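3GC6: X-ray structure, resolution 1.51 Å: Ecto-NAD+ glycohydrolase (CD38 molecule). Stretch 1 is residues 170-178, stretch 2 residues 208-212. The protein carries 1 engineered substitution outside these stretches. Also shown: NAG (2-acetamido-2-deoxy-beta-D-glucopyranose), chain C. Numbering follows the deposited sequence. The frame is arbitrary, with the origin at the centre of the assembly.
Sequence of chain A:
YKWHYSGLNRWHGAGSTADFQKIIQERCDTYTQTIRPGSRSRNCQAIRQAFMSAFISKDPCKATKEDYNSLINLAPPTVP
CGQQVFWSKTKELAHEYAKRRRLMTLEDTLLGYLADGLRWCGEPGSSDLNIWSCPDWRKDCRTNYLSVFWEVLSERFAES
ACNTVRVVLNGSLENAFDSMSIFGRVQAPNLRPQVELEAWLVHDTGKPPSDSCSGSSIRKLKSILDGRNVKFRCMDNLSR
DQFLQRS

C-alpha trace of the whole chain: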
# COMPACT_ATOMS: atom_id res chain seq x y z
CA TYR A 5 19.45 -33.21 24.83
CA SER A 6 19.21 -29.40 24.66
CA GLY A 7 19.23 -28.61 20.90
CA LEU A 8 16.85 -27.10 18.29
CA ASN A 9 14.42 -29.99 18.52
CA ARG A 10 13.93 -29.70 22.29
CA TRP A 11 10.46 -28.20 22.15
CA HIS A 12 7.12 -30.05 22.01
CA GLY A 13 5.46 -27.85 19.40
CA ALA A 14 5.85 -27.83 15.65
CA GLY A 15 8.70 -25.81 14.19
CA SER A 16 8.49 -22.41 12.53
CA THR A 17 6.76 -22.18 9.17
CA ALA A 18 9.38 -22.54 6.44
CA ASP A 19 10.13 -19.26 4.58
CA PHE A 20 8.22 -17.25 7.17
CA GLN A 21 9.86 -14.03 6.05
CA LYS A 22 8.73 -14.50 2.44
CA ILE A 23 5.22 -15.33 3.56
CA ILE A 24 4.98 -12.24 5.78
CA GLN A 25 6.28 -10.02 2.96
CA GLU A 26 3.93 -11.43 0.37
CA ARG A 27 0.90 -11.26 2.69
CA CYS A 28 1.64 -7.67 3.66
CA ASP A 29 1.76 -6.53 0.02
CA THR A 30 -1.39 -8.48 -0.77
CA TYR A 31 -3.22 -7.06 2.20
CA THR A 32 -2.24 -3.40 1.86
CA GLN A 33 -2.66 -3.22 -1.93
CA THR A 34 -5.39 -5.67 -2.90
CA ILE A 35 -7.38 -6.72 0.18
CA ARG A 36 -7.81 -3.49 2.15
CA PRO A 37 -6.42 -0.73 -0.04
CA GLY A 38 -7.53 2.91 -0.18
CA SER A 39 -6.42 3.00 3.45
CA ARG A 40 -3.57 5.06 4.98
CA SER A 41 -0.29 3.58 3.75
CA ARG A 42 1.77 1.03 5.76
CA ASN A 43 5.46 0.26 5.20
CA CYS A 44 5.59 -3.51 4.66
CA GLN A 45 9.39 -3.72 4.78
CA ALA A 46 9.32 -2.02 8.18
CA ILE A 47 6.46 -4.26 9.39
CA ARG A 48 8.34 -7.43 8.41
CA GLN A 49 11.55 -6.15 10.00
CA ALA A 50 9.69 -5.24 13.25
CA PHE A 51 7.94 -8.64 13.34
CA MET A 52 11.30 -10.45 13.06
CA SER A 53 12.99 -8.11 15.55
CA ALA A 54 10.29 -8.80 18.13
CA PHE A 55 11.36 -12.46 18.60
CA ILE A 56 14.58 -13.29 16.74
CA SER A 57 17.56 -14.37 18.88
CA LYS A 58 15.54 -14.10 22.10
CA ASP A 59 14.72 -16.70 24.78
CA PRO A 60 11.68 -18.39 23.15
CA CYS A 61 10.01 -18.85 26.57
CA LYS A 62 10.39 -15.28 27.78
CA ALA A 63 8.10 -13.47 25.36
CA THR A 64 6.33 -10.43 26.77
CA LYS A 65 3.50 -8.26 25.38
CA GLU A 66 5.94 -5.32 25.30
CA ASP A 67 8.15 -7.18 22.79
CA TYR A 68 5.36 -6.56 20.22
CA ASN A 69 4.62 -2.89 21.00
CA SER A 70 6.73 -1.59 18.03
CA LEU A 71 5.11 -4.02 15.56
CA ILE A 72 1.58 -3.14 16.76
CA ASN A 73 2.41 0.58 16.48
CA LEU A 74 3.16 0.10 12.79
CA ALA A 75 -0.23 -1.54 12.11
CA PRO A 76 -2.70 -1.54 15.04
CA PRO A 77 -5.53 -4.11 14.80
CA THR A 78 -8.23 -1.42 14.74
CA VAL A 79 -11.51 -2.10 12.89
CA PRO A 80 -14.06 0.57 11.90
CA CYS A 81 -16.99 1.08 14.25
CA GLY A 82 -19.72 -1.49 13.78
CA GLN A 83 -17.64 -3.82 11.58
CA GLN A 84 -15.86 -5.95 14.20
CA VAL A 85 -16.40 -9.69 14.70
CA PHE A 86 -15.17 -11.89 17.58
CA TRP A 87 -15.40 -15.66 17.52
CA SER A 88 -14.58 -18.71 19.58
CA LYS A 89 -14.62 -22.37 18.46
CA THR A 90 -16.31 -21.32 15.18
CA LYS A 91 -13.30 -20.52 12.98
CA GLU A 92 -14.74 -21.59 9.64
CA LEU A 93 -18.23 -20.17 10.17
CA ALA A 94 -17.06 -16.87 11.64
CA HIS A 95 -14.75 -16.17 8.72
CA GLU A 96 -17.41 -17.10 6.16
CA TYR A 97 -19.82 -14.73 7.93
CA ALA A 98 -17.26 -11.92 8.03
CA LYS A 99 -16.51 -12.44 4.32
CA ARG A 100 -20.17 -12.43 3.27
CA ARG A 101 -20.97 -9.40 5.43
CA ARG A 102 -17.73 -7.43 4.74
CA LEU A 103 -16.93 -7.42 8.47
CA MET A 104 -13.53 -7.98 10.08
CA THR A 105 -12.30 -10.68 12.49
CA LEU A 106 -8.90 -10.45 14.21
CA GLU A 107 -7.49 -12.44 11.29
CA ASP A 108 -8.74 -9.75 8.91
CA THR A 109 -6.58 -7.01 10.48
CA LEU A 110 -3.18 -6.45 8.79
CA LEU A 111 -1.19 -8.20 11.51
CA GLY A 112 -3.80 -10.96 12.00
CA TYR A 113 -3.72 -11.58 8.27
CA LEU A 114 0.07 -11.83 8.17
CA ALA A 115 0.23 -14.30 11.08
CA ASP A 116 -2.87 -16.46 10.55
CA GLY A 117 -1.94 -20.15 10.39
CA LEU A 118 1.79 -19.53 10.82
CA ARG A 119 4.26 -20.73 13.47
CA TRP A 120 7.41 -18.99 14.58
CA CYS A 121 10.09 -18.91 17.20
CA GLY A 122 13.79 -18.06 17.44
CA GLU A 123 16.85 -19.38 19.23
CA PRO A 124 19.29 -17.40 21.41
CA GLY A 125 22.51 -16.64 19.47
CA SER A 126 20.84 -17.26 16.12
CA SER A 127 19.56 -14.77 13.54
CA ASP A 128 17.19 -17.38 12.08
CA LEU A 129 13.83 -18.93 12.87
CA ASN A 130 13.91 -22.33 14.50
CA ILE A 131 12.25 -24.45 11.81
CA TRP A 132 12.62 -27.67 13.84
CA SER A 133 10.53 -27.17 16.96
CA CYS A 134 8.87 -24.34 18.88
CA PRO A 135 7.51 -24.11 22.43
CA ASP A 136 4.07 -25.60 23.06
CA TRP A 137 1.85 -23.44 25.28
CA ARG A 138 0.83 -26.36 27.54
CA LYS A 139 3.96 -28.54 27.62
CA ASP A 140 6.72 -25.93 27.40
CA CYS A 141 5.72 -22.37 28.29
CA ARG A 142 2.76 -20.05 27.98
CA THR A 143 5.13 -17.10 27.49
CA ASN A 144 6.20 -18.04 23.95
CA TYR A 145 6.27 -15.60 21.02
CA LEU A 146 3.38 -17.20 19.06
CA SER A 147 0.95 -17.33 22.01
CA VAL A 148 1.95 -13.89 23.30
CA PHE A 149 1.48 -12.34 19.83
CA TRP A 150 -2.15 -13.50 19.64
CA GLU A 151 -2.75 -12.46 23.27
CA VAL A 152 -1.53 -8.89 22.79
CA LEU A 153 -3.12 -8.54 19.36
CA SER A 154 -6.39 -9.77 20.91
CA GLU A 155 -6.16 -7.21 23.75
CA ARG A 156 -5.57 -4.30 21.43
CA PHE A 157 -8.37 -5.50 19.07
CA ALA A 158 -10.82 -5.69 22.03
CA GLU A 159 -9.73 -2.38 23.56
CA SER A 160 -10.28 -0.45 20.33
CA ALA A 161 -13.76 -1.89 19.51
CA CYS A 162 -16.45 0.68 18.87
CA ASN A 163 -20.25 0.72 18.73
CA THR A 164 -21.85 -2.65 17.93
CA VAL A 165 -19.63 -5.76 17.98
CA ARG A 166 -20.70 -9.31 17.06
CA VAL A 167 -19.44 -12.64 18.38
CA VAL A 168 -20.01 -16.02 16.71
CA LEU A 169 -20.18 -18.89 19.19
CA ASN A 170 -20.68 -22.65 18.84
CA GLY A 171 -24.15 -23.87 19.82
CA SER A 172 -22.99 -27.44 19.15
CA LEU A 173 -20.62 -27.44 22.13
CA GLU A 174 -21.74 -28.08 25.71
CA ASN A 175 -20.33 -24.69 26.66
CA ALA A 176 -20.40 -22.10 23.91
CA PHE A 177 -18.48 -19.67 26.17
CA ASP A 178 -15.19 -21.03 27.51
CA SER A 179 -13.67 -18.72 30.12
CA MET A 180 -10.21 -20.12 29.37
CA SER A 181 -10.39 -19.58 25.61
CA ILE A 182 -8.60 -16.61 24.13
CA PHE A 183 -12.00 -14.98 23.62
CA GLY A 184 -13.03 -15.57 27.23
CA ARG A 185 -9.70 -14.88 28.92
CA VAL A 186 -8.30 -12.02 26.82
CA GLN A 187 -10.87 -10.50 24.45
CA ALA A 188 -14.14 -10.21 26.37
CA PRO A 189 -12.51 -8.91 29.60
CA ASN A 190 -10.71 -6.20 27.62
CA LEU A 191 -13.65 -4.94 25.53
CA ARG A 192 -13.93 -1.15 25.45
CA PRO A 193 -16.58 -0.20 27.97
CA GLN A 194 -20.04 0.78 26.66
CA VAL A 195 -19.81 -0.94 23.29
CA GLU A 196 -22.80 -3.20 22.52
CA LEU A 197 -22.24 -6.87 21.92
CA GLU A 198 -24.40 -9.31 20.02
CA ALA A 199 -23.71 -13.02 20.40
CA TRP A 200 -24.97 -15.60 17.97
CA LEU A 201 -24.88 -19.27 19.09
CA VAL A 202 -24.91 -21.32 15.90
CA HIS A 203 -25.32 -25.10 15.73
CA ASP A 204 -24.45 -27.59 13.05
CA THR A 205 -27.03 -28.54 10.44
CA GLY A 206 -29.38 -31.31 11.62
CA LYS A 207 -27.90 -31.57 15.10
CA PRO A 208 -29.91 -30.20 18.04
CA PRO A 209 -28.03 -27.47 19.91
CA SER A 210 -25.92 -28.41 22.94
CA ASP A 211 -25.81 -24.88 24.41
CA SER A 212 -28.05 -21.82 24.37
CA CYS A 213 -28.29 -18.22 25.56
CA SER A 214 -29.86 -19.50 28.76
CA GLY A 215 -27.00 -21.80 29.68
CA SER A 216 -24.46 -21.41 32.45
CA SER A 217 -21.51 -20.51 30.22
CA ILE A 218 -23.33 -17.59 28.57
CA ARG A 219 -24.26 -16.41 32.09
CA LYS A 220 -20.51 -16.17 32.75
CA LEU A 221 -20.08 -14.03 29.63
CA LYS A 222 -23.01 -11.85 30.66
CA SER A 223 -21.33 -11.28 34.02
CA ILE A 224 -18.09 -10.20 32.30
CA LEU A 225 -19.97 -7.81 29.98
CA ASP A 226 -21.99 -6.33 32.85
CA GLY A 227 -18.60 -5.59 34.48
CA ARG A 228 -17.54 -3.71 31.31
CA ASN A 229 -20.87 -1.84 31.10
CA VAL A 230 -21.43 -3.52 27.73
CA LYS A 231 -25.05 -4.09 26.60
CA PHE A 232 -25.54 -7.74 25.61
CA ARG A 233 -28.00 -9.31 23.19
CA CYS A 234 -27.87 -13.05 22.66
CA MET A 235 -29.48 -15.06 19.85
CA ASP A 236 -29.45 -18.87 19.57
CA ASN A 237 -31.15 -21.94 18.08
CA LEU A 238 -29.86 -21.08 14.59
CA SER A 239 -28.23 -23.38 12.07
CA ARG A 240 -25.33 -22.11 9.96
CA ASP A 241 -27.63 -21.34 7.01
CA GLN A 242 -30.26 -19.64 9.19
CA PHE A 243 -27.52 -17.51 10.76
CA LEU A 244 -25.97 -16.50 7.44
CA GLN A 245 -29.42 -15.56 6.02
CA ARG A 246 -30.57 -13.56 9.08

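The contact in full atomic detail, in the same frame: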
# COMPACT_ATOMS: atom_id res chain seq x y z
N ASN A 170 -20.33 -21.31 19.32
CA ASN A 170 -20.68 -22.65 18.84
C ASN A 170 -21.77 -23.30 19.69
O ASN A 170 -21.49 -23.74 20.79
CB ASN A 170 -19.42 -23.51 18.88
CG ASN A 170 -19.55 -24.77 18.05
OD1 ASN A 170 -20.61 -25.41 18.04
ND2 ASN A 170 -18.46 -25.12 17.35
N GLY A 171 -22.99 -23.28 19.16
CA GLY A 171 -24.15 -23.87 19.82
C GLY A 171 -24.12 -25.39 19.81
O GLY A 171 -25.01 -26.00 20.42
N SER A 172 -23.12 -25.98 19.16
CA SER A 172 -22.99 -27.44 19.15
C SER A 172 -21.98 -27.95 20.18
O SER A 172 -21.69 -29.15 20.25
CB SER A 172 -22.71 -27.98 17.74
OG SER A 172 -23.91 -27.94 16.97
N LEU A 173 -21.47 -27.05 21.02
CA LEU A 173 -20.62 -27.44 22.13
C LEU A 173 -21.45 -27.36 23.41
O LEU A 173 -22.45 -26.64 23.46
CB LEU A 173 -19.41 -26.49 22.25
CG LEU A 173 -18.43 -26.48 21.08
CD1 LEU A 173 -17.29 -25.47 21.35
CD2 LEU A 173 -17.87 -27.87 20.77
N GLU A 174 -21.05 -28.11 24.42
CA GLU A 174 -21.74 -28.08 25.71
C GLU A 174 -21.66 -26.69 26.33
O GLU A 174 -22.64 -26.20 26.89
CB GLU A 174 -21.15 -29.14 26.67
CG GLU A 174 -22.14 -29.58 27.75
CD GLU A 174 -23.38 -30.24 27.16
OE1 GLU A 174 -23.24 -31.15 26.30
OE2 GLU A 174 -24.51 -29.86 27.54
N ASN A 175 -20.50 -26.06 26.19
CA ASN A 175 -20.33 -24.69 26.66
C ASN A 175 -19.82 -23.76 25.58
O ASN A 175 -18.64 -23.73 25.25
CB ASN A 175 -19.44 -24.66 27.90
CG ASN A 175 -20.04 -25.47 29.04
OD1 ASN A 175 -19.49 -26.51 29.43
ND2 ASN A 175 -21.21 -25.06 29.53
N ALA A 176 -20.75 -22.99 25.03
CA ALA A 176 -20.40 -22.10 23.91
C ALA A 176 -19.42 -21.00 24.33
O ALA A 176 -18.66 -20.49 23.51
CB ALA A 176 -21.66 -21.47 23.30
N PHE A 177 -19.45 -20.62 25.62
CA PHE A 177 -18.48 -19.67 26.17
C PHE A 177 -17.51 -20.41 27.08
O PHE A 177 -17.93 -21.01 28.07
CB PHE A 177 -19.14 -18.54 26.97
CG PHE A 177 -18.13 -17.58 27.57
CD1 PHE A 177 -17.43 -16.70 26.75
CD2 PHE A 177 -17.86 -17.57 28.93
CE1 PHE A 177 -16.48 -15.81 27.28
CE2 PHE A 177 -16.93 -16.69 29.47
CZ PHE A 177 -16.23 -15.82 28.65
N ASP A 178 -16.23 -20.38 26.72
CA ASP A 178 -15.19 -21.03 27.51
C ASP A 178 -14.33 -19.94 28.12
O ASP A 178 -13.65 -19.20 27.40
CB ASP A 178 -14.37 -21.91 26.58
CG ASP A 178 -13.18 -22.59 27.26
OD1 ASP A 178 -12.96 -22.41 28.47
OD2 ASP A 178 -12.47 -23.30 26.52
N PRO A 208 -29.33 -31.08 17.04
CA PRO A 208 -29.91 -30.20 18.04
C PRO A 208 -28.84 -29.51 18.88
O PRO A 208 -27.82 -30.12 19.21
CB PRO A 208 -30.72 -31.15 18.93
CG PRO A 208 -30.16 -32.52 18.64
CD PRO A 208 -29.78 -32.47 17.20
N PRO A 209 -29.07 -28.24 19.22
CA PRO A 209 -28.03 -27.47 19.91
C PRO A 209 -27.70 -28.07 21.27
O PRO A 209 -28.59 -28.64 21.94
CB PRO A 209 -28.66 -26.09 20.09
CG PRO A 209 -29.88 -26.06 19.25
CD PRO A 209 -30.29 -27.45 18.96
N SER A 210 -26.44 -27.93 21.67
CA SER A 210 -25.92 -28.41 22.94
C SER A 210 -25.79 -27.28 23.97
O SER A 210 -25.67 -27.54 25.17
CB SER A 210 -24.55 -29.05 22.75
OG SER A 210 -24.67 -30.29 22.07
N ASP A 211 -25.78 -26.04 23.49
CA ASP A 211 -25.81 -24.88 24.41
C ASP A 211 -26.74 -23.80 23.89
O ASP A 211 -27.10 -23.79 22.72
CB ASP A 211 -24.40 -24.33 24.63
CG ASP A 211 -24.25 -23.59 25.96
OD1 ASP A 211 -25.11 -23.78 26.87
OD2 ASP A 211 -23.27 -22.83 26.11
N SER A 212 -27.13 -22.87 24.75
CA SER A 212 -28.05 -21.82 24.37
C SER A 212 -27.77 -20.56 25.18
O SER A 212 -26.93 -20.58 26.07
CB SER A 212 -29.49 -22.26 24.62
OG SER A 212 -29.80 -22.17 25.99
C1 NAG C . -18.40 -26.45 16.73
C2 NAG C . -18.34 -26.16 15.22
C3 NAG C . -17.95 -27.45 14.47
C4 NAG C . -16.76 -28.20 15.09
C5 NAG C . -16.96 -28.32 16.60
C6 NAG C . -15.76 -28.95 17.33
C7 NAG C . -19.80 -24.38 14.36
C8 NAG C . -21.21 -23.98 14.05
N2 NAG C . -19.62 -25.67 14.70
O3 NAG C . -17.72 -27.18 13.10
O4 NAG C . -16.64 -29.50 14.51
O5 NAG C . -17.16 -27.01 17.12
O6 NAG C . -14.56 -28.27 16.99
O7 NAG C . -18.88 -23.56 14.28
O HOH W 1 -25.10 -29.96 18.58
O HOH W 2 -25.82 -31.70 24.83
O HOH W 3 -23.26 -23.55 29.17

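What holds the two stretches together most firmly? The carboxylate of Asp211 does much of the work: its CA-to-CB bond points toward stretch 1, and OD2 accepts a hydrogen bond from the backbone N of Ala176 at 2.7 Å, with an N-H...O angle of 172° that leaves the bond nearly straight. The second anchor is the carbonyl of Gly171, which receives two backbone hydrogen bonds, from Ser210 N to Gly171 O at 2.7 Å and from Asp211 N to Gly171 O at 3.2 Å. Consecutive amides thus converge on one oxygen, which ties Ser210 and Asp211 to the same point of stretch 1.

How is Gly171 placed to offer that carbonyl? It lies in a type I beta turn running from Asn170 to Leu173, closed by a weak hydrogen bond from Leu173 N to Asn170 O at 3.3 Å. The side chain of Asn170 braces the same turn, since its OD1 accepts a hydrogen bond from Ser172 N at 2.8 Å. The other end of that amide carries the glycan, with Asn170 ND2 bonded covalently to NAG C1 at 1.5 Å, so the one side chain both supports the turn and bears the sugar.

Do waters extend the polar network? Three of them link the stretches. Water 1 hydrogen-bonds to Ser172 OG at 2.8 Å and donates to Pro208 O, also at 2.8 Å, joining residues that do not touch directly. Water 3 accepts from Asn175 ND2 at 2.6 Å and donates to Asp211 OD1 at 3.0 Å, which gives the second carboxylate oxygen its own link to stretch 1. Water 2 donates to Glu174 OE1 at 3.0 Å but makes only a weak hydrogen bond to Ser210 OG, at 3.3 Å.

What packing surrounds these bonds? Asp211 and Ser210 are the residues most covered by the other stretch, and the carbonyl of Leu173 lies close to both, with Leu173 O 3.2 Å from Asp211 CB and 3.3 Å from Ser210 CB. Leu173 O is also 3.4 Å from Asp211 N, but the angle is too poor for a hydrogen bond. Pro209 packs beside the turn, its CA 3.4 Å from Gly171 O, while the methyl CB of Ala176 sits 3.5 Å from Asp211 OD2. Glu174 starts out pointing away, yet its side chain bends back until OE2 is 3.5 Å from Ser210 O. In all, 328 Å² is buried, a small contact between two loops.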